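PDB 1BHE: endo-polygalacturonase from Pectobacterium carotovorum subsp. carotovorum, which hydrolyses the alpha-1,4-galacturonosyl bonds of polygalacturonic acid and takes part in the maceration and soft-rotting of plant tissue. Local coordinates for residues 243-257 / 268-282. Residues are numbered along the deposited sequence; the frame is centred on the assembly and turned at random.
Sequences LHNDFGTGHGMSIGS and DDLKMNGTTNGLRIK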
ATOM      1  N   LEU A 243       4.936  -5.961  11.484  1.00  9.91           N
ATOM      2  CA  LEU A 243       6.064  -6.179  12.367  1.00 10.13           C
ATOM      3  C   LEU A 243       7.452  -5.892  11.824  1.00 10.23           C
ATOM      4  O   LEU A 243       7.866  -6.397  10.781  1.00  8.17           O
ATOM      5  CB  LEU A 243       6.048  -7.675  12.773  1.00 10.70           C
ATOM      6  CG  LEU A 243       4.722  -8.277  13.240  1.00 11.11           C
ATOM      7  CD1 LEU A 243       4.758  -9.800  13.224  1.00 11.42           C
ATOM      8  CD2 LEU A 243       4.353  -7.770  14.629  1.00 11.27           C
ATOM      9  N   HIS A 244       8.293  -5.274  12.666  1.00  9.97           N
ATOM     10  CA  HIS A 244       9.702  -5.045  12.379  1.00 10.47           C
ATOM     11  C   HIS A 244       9.914  -4.273  11.082  1.00 10.35           C
ATOM     12  O   HIS A 244      10.566  -4.741  10.146  1.00 10.33           O
ATOM     13  CB  HIS A 244      10.476  -6.373  12.335  1.00 11.30           C
ATOM     14  CG  HIS A 244      10.146  -7.300  13.471  1.00 12.69           C
ATOM     15  ND1 HIS A 244      10.347  -6.950  14.791  1.00 12.68           N
ATOM     16  CD2 HIS A 244       9.566  -8.524  13.475  1.00 12.71           C
ATOM     17  CE1 HIS A 244       9.936  -7.949  15.560  1.00 13.23           C
ATOM     18  NE2 HIS A 244       9.455  -8.912  14.791  1.00 13.02           N
ATOM     19  N   ASN A 245       9.336  -3.077  11.008  1.00 10.22           N
ATOM     20  CA  ASN A 245       9.430  -2.257   9.809  1.00 10.40           C
ATOM     21  C   ASN A 245      10.032  -0.877  10.049  1.00 10.89           C
ATOM     22  O   ASN A 245      10.096  -0.373  11.168  1.00  9.93           O
ATOM     23  CB  ASN A 245       8.025  -2.068   9.209  1.00  9.91           C
ATOM     24  CG  ASN A 245       7.413  -3.374   8.732  1.00  9.85           C
ATOM     25  OD1 ASN A 245       7.896  -3.989   7.784  1.00  8.97           O
ATOM     26  ND2 ASN A 245       6.346  -3.778   9.414  1.00  9.80           N
ATOM     27  N   ASP A 246      10.427  -0.251   8.947  1.00 11.04           N
ATOM     28  CA  ASP A 246      10.976   1.095   8.935  1.00 12.65           C
ATOM     29  C   ASP A 246      10.202   1.944   7.926  1.00 11.91           C
ATOM     30  O   ASP A 246      10.149   1.563   6.749  1.00 11.67           O
ATOM     31  CB  ASP A 246      12.448   1.114   8.519  1.00 14.42           C
ATOM     32  CG  ASP A 246      13.384   0.579   9.583  1.00 16.74           C
ATOM     33  OD1 ASP A 246      13.724   1.341  10.513  1.00 18.35           O
ATOM     34  OD2 ASP A 246      13.778  -0.602   9.496  1.00 17.88           O
ATOM     35  N   PHE A 247       9.567   3.017   8.364  1.00 11.18           N
ATOM     36  CA  PHE A 247       8.820   3.872   7.442  1.00 11.07           C
ATOM     37  C   PHE A 247       9.502   5.244   7.347  1.00 11.43           C
ATOM     38  O   PHE A 247       9.947   5.820   8.345  1.00 10.84           O
ATOM     39  CB  PHE A 247       7.366   4.032   7.832  1.00 11.12           C
ATOM     40  CG  PHE A 247       6.418   2.880   7.710  1.00 11.36           C
ATOM     41  CD1 PHE A 247       6.793   1.632   7.255  1.00 11.87           C
ATOM     42  CD2 PHE A 247       5.086   3.063   8.062  1.00 11.82           C
ATOM     43  CE1 PHE A 247       5.904   0.584   7.160  1.00 11.99           C
ATOM     44  CE2 PHE A 247       4.173   2.028   7.967  1.00 12.22           C
ATOM     45  CZ  PHE A 247       4.583   0.789   7.518  1.00 12.00           C
ATOM     46  N   GLY A 248       9.637   5.723   6.116  1.00 11.05           N
ATOM     47  CA  GLY A 248      10.232   7.025   5.843  1.00 10.80           C
ATOM     48  C   GLY A 248       9.141   8.048   5.547  1.00 10.69           C
ATOM     49  O   GLY A 248       8.108   8.092   6.219  1.00 10.92           O
ATOM     50  N   THR A 249       9.350   8.878   4.524  1.00 10.71           N
ATOM     51  CA  THR A 249       8.339   9.865   4.166  1.00 10.00           C
ATOM     52  C   THR A 249       7.019   9.157   3.862  1.00 10.26           C
ATOM     53  O   THR A 249       6.990   7.966   3.535  1.00 10.08           O
ATOM     54  CB  THR A 249       8.716  10.734   2.958  1.00 10.89           C
ATOM     55  OG1 THR A 249       8.872   9.887   1.813  1.00  9.90           O
ATOM     56  CG2 THR A 249      10.001  11.502   3.214  1.00 10.63           C
ATOM     57  N   GLY A 250       5.936   9.922   3.908  1.00  9.54           N
ATOM     58  CA  GLY A 250       4.622   9.366   3.603  1.00 10.45           C
ATOM     59  C   GLY A 250       3.555   9.919   4.533  1.00 10.87           C
ATOM     60  O   GLY A 250       3.823  10.831   5.320  1.00 10.86           O
ATOM     61  N   HIS A 251       2.345   9.368   4.431  1.00 10.39           N
ATOM     62  CA  HIS A 251       1.242   9.867   5.244  1.00 10.57           C
ATOM     63  C   HIS A 251       0.927   8.972   6.433  1.00 10.31           C
ATOM     64  O   HIS A 251      -0.028   9.272   7.152  1.00 10.36           O
ATOM     65  CB  HIS A 251       0.015  10.155   4.381  1.00 10.90           C
ATOM     66  CG  HIS A 251       0.157  11.361   3.492  1.00 11.50           C
ATOM     67  ND1 HIS A 251      -0.832  11.731   2.606  1.00 12.38           N
ATOM     68  CD2 HIS A 251       1.133  12.276   3.344  1.00 11.36           C
ATOM     69  CE1 HIS A 251      -0.461  12.812   1.941  1.00 12.51           C
ATOM     70  NE2 HIS A 251       0.733  13.166   2.378  1.00 12.49           N
ATOM     71  N   GLY A 252       1.719   7.928   6.683  1.00  9.72           N
ATOM     72  CA  GLY A 252       1.518   7.120   7.860  1.00  9.75           C
ATOM     73  C   GLY A 252       1.170   5.656   7.776  1.00 10.12           C
ATOM     74  O   GLY A 252       0.959   5.047   6.731  1.00  9.01           O
ATOM     75  N   MET A 253       1.158   5.056   8.964  1.00  9.67           N
ATOM     76  CA  MET A 253       0.696   3.694   9.216  1.00  9.98           C
ATOM     77  C   MET A 253      -0.794   3.869   9.510  1.00  9.80           C
ATOM     78  O   MET A 253      -1.195   4.122  10.650  1.00 10.59           O
ATOM     79  CB  MET A 253       1.452   3.070  10.380  1.00 10.03           C
ATOM     80  CG  MET A 253       0.886   1.767  10.926  1.00 10.49           C
ATOM     81  SD  MET A 253       0.787   0.470   9.666  1.00 10.16           S
ATOM     82  CE  MET A 253      -0.985   0.299   9.494  1.00  9.93           C
ATOM     83  N   SER A 254      -1.600   3.910   8.447  1.00  9.54           N
ATOM     84  CA  SER A 254      -2.997   4.254   8.548  1.00  9.19           C
ATOM     85  C   SER A 254      -4.044   3.168   8.363  1.00  9.25           C
ATOM     86  O   SER A 254      -3.866   2.126   7.747  1.00  9.58           O
ATOM     87  CB  SER A 254      -3.306   5.355   7.500  1.00  9.36           C
ATOM     88  OG  SER A 254      -2.418   6.452   7.637  1.00 10.25           O
ATOM     89  N   ILE A 255      -5.219   3.470   8.914  1.00  8.53           N
ATOM     90  CA  ILE A 255      -6.444   2.696   8.792  1.00  8.50           C
ATOM     91  C   ILE A 255      -7.502   3.680   8.275  1.00  9.64           C
ATOM     92  O   ILE A 255      -7.665   4.733   8.900  1.00 10.41           O
ATOM     93  CB  ILE A 255      -6.913   2.045  10.090  1.00  8.44           C
ATOM     94  CG1 ILE A 255      -5.979   0.898  10.514  1.00  8.31           C
ATOM     95  CG2 ILE A 255      -8.339   1.516   9.990  1.00  7.95           C
ATOM     96  CD1 ILE A 255      -6.191   0.447  11.950  1.00  8.54           C
ATOM     97  N   GLY A 256      -8.156   3.382   7.161  1.00  9.79           N
ATOM     98  CA  GLY A 256      -9.165   4.292   6.612  1.00 11.15           C
ATOM     99  C   GLY A 256      -8.690   4.849   5.272  1.00 11.73           C
ATOM    100  O   GLY A 256      -7.638   4.447   4.784  1.00 11.56           O
ATOM    101  N   SER A 257      -9.485   5.723   4.678  1.00 11.72           N
ATOM    102  CA  SER A 257     -10.716   6.245   5.247  1.00 12.38           C
ATOM    103  C   SER A 257     -11.908   5.314   5.216  1.00 12.31           C
ATOM    104  O   SER A 257     -12.889   5.476   5.956  1.00 11.60           O
ATOM    105  CB  SER A 257     -11.070   7.552   4.500  1.00 12.89           C
ATOM    106  OG  SER A 257     -10.105   8.541   4.866  1.00 14.09           O
ATOM    107  N   ASP A 268       3.720  -3.810  15.727  1.00 12.98           N
ATOM    108  CA  ASP A 268       4.797  -3.893  16.704  1.00 14.31           C
ATOM    109  C   ASP A 268       6.160  -3.681  16.053  1.00 14.45           C
ATOM    110  O   ASP A 268       6.437  -4.188  14.963  1.00 14.59           O
ATOM    111  CB  ASP A 268       4.792  -5.244  17.436  1.00 14.29           C
ATOM    112  CG  ASP A 268       5.869  -5.310  18.510  1.00 15.52           C
ATOM    113  OD1 ASP A 268       5.829  -4.497  19.456  1.00 15.11           O
ATOM    114  OD2 ASP A 268       6.770  -6.169  18.418  1.00 16.38           O
ATOM    115  N   ASP A 269       7.028  -2.951  16.742  1.00 14.24           N
ATOM    116  CA  ASP A 269       8.376  -2.672  16.288  1.00 14.07           C
ATOM    117  C   ASP A 269       8.341  -1.938  14.944  1.00 14.27           C
ATOM    118  O   ASP A 269       8.577  -2.515  13.882  1.00 13.25           O
ATOM    119  CB  ASP A 269       9.220  -3.944  16.188  1.00 14.38           C
ATOM    120  CG  ASP A 269      10.679  -3.646  15.894  1.00 15.00           C
ATOM    121  OD1 ASP A 269      11.084  -2.463  16.001  1.00 15.83           O
ATOM    122  OD2 ASP A 269      11.433  -4.580  15.555  1.00 14.84           O
ATOM    123  N   LEU A 270       8.034  -0.651  15.026  1.00 13.90           N
ATOM    124  CA  LEU A 270       7.941   0.204  13.855  1.00 14.60           C
ATOM    125  C   LEU A 270       8.762   1.477  14.047  1.00 15.09           C
ATOM    126  O   LEU A 270       8.490   2.262  14.960  1.00 15.41           O
ATOM    127  CB  LEU A 270       6.485   0.575  13.556  1.00 13.61           C
ATOM    128  CG  LEU A 270       6.260   1.575  12.414  1.00 13.96           C
ATOM    129  CD1 LEU A 270       6.833   1.064  11.104  1.00 14.59           C
ATOM    130  CD2 LEU A 270       4.777   1.893  12.267  1.00 13.62           C
ATOM    131  N   LYS A 271       9.768   1.646  13.195  1.00 16.02           N
ATOM    132  CA  LYS A 271      10.600   2.851  13.272  1.00 17.30           C
ATOM    133  C   LYS A 271      10.149   3.821  12.187  1.00 16.82           C
ATOM    134  O   LYS A 271      10.004   3.442  11.023  1.00 16.12           O
ATOM    135  CB  LYS A 271      12.080   2.516  13.135  1.00 18.66           C
ATOM    136  CG  LYS A 271      12.771   2.211  14.456  1.00 20.82           C
ATOM    137  CD  LYS A 271      13.094   0.732  14.595  1.00 22.33           C
ATOM    138  CE  LYS A 271      14.558   0.525  14.968  1.00 23.63           C
ATOM    139  NZ  LYS A 271      15.232  -0.410  14.021  1.00 24.26           N
ATOM    140  N   MET A 272       9.858   5.062  12.578  1.00 16.61           N
ATOM    141  CA  MET A 272       9.391   6.070  11.632  1.00 16.13           C
ATOM    142  C   MET A 272      10.295   7.299  11.628  1.00 17.03           C
ATOM    143  O   MET A 272      10.610   7.856  12.684  1.00 16.78           O
ATOM    144  CB  MET A 272       7.952   6.470  11.948  1.00 15.85           C
ATOM    145  CG  MET A 272       6.986   5.308  12.099  1.00 15.50           C
ATOM    146  SD  MET A 272       5.283   5.777  12.379  1.00 15.99           S
ATOM    147  CE  MET A 272       4.752   6.202  10.723  1.00 15.59           C
ATOM    148  N   ASN A 273      10.723   7.718  10.439  1.00 16.90           N
ATOM    149  CA  ASN A 273      11.570   8.898  10.322  1.00 17.55           C
ATOM    150  C   ASN A 273      11.087   9.792   9.186  1.00 16.97           C
ATOM    151  O   ASN A 273      11.174   9.411   8.020  1.00 16.18           O
ATOM    152  CB  ASN A 273      13.037   8.529  10.107  1.00 18.89           C
ATOM    153  CG  ASN A 273      13.964   9.726  10.219  1.00 20.59           C
ATOM    154  OD1 ASN A 273      13.588  10.863   9.937  1.00 20.50           O
ATOM    155  ND2 ASN A 273      15.204   9.482  10.643  1.00 21.76           N
ATOM    156  N   GLY A 274      10.550  10.958   9.533  1.00 16.02           N
ATOM    157  CA  GLY A 274      10.082  11.905   8.540  1.00 15.51           C
ATOM    158  C   GLY A 274       8.673  11.729   8.021  1.00 15.30           C
ATOM    159  O   GLY A 274       8.219  12.572   7.236  1.00 15.35           O
ATOM    160  N   THR A 275       7.982  10.660   8.389  1.00 14.30           N
ATOM    161  CA  THR A 275       6.592  10.448   7.989  1.00 14.41           C
ATOM    162  C   THR A 275       5.765  11.623   8.489  1.00 15.19           C
ATOM    163  O   THR A 275       5.968  12.011   9.651  1.00 15.77           O
ATOM    164  CB  THR A 275       6.044   9.134   8.580  1.00 13.72           C
ATOM    165  OG1 THR A 275       7.125   8.212   8.791  1.00 13.18           O
ATOM    166  CG2 THR A 275       5.037   8.485   7.644  1.00 13.63           C
ATOM    167  N   THR A 276       4.858  12.185   7.690  1.00 15.40           N
ATOM    168  CA  THR A 276       4.117  13.344   8.194  1.00 16.81           C
ATOM    169  C   THR A 276       3.118  12.966   9.278  1.00 16.58           C
ATOM    170  O   THR A 276       2.899  13.759  10.199  1.00 16.41           O
ATOM    171  CB  THR A 276       3.472  14.222   7.117  1.00 17.64           C
ATOM    172  OG1 THR A 276       2.078  13.951   6.986  1.00 19.46           O
ATOM    173  CG2 THR A 276       4.179  14.044   5.790  1.00 17.16           C
ATOM    174  N   ASN A 277       2.519  11.787   9.196  1.00 15.72           N
ATOM    175  CA  ASN A 277       1.620  11.280  10.226  1.00 15.61           C
ATOM    176  C   ASN A 277       2.232   9.964  10.725  1.00 14.87           C
ATOM    177  O   ASN A 277       2.904   9.278   9.946  1.00 14.44           O
ATOM    178  CB  ASN A 277       0.202  11.034   9.740  1.00 16.28           C
ATOM    179  CG  ASN A 277      -0.444  12.182   9.006  1.00 17.50           C
ATOM    180  OD1 ASN A 277      -0.579  13.288   9.544  1.00 18.57           O
ATOM    181  ND2 ASN A 277      -0.854  11.939   7.767  1.00 17.65           N
ATOM    182  N   GLY A 278       2.020   9.629  11.991  1.00 14.59           N
ATOM    183  CA  GLY A 278       2.581   8.396  12.538  1.00 13.24           C
ATOM    184  C   GLY A 278       1.568   7.260  12.441  1.00 13.80           C
ATOM    185  O   GLY A 278       1.449   6.580  11.415  1.00 12.81           O
ATOM    186  N   LEU A 279       0.843   7.069  13.536  1.00 13.28           N
ATOM    187  CA  LEU A 279      -0.196   6.054  13.646  1.00 13.48           C
ATOM    188  C   LEU A 279      -1.554   6.715  13.438  1.00 13.49           C
ATOM    189  O   LEU A 279      -1.952   7.602  14.198  1.00 13.67           O
ATOM    190  CB  LEU A 279      -0.120   5.373  15.011  1.00 13.69           C
ATOM    191  CG  LEU A 279       1.257   4.872  15.457  1.00 14.19           C
ATOM    192  CD1 LEU A 279       1.226   4.466  16.929  1.00 14.31           C
ATOM    193  CD2 LEU A 279       1.713   3.706  14.598  1.00 13.67           C
ATOM    194  N   ARG A 280      -2.274   6.292  12.398  1.00 12.94           N
ATOM    195  CA  ARG A 280      -3.526   6.951  12.076  1.00 12.87           C
ATOM    196  C   ARG A 280      -4.739   6.085  11.812  1.00 12.89           C
ATOM    197  O   ARG A 280      -4.707   5.052  11.157  1.00 12.41           O
ATOM    198  CB  ARG A 280      -3.243   7.810  10.826  1.00 12.70           C
ATOM    199  CG  ARG A 280      -4.413   8.662  10.368  1.00 13.31           C
ATOM    200  CD  ARG A 280      -3.884   9.785   9.474  1.00 13.89           C
ATOM    201  NE  ARG A 280      -3.546   9.266   8.144  1.00 14.36           N
ATOM    202  CZ  ARG A 280      -3.562  10.032   7.059  1.00 14.99           C
ATOM    203  NH1 ARG A 280      -3.885  11.319   7.181  1.00 15.33           N
ATOM    204  NH2 ARG A 280      -3.255   9.529   5.873  1.00 15.13           N
ATOM    205  N   ILE A 281      -5.870   6.541  12.343  1.00 12.64           N
ATOM    206  CA  ILE A 281      -7.180   5.960  12.114  1.00 13.75           C
ATOM    207  C   ILE A 281      -8.043   7.135  11.631  1.00 14.77           C
ATOM    208  O   ILE A 281      -8.256   8.093  12.380  1.00 15.10           O
ATOM    209  CB  ILE A 281      -7.847   5.252  13.292  1.00 13.37           C
ATOM    210  CG1 ILE A 281      -6.933   4.204  13.919  1.00 13.46           C
ATOM    211  CG2 ILE A 281      -9.151   4.612  12.805  1.00 13.78           C
ATOM    212  CD1 ILE A 281      -7.472   3.476  15.128  1.00 13.10           C
ATOM    213  N   LYS A 282      -8.466   7.086  10.376  1.00 15.05           N
ATOM    214  CA  LYS A 282      -9.217   8.193   9.805  1.00 15.72           C
ATOM    215  C   LYS A 282     -10.438   7.764   9.016  1.00 15.77           C
ATOM    216  O   LYS A 282     -10.467   6.693   8.414  1.00 15.16           O
ATOM    217  CB  LYS A 282      -8.281   8.997   8.880  1.00 17.04           C
ATOM    218  CG  LYS A 282      -7.730   8.170   7.727  1.00 18.53           C
ATOM    219  CD  LYS A 282      -6.941   9.035   6.756  1.00 19.74           C
ATOM    220  CE  LYS A 282      -7.098   8.545   5.324  1.00 20.70           C
ATOM    221  NZ  LYS A 282      -5.878   7.816   4.868  1.00 21.41           N
TER
HETATM  222  O   HOH W   1       6.136  -2.772  12.305  1.00  9.29           O
HETATM  223  O   HOH W   2      -3.197   2.752  11.870  1.00  8.28           O
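Arg280 holds CG anti to its own N (chi1 -176°) and bends at chi3 (76°), which lays its guanidinium with an edge at Ser254 OG and one face against the carbonyl O of His251. The two segments are equivalent parts of successive coils of the right-handed parallel beta-helix of glycoside hydrolase family 28. Strand 245-247 pairs in parallel with 270-273, and strand 253-256 with 280-282. The register slips by one residue in the loops between.

Arg280 NE donates to Ser254 OG at 3.1 Å, within the guanidinium plane. The carbonyl O of His251 is offset toward the rim of its face, and Lys282 CD lies over the opposite face. Asp224 ties the cluster together: it forms salt bridges with Arg280 and Lys282 and a hydrogen bond with Ser254. His251, inferred to be an active-site residue, touches Asp224 and the predicted proton donor Asp223. Asn277 ND2 donates a hydrogen bond to His251 O at 2.9 Å.

The loops are joined by Thr275 OG1, which donates to Gly248 O at 2.8 Å, and by Thr276 N, which donates to Gly250 O.

Inside the coil the packing is mostly apolar, though Asn245 also points inward and is held by Ser217 and Ile214. Leu270 CD1 lies over the centre of the Phe247 ring in a CH-pi contact, 3.8 Å from the centroid. Met272 CE reaches Phe247 CD2 at 4.1 Å. Leu270 CD2 packs against Met253 CB, so Leu270 bridges the two strands of the preceding coil. Further along, Ile255 CG2 and Ile281 CG2 meet in an apolar contact.

At the outer corner, Asp269 turns CG anti to its N (chi1 -172°), which brings OD2 to the edge of the His244 ring. His244 ND1 donates to the anti lone pair of Asp269 OD2 at 2.7 Å, almost straight and in the imidazole plane.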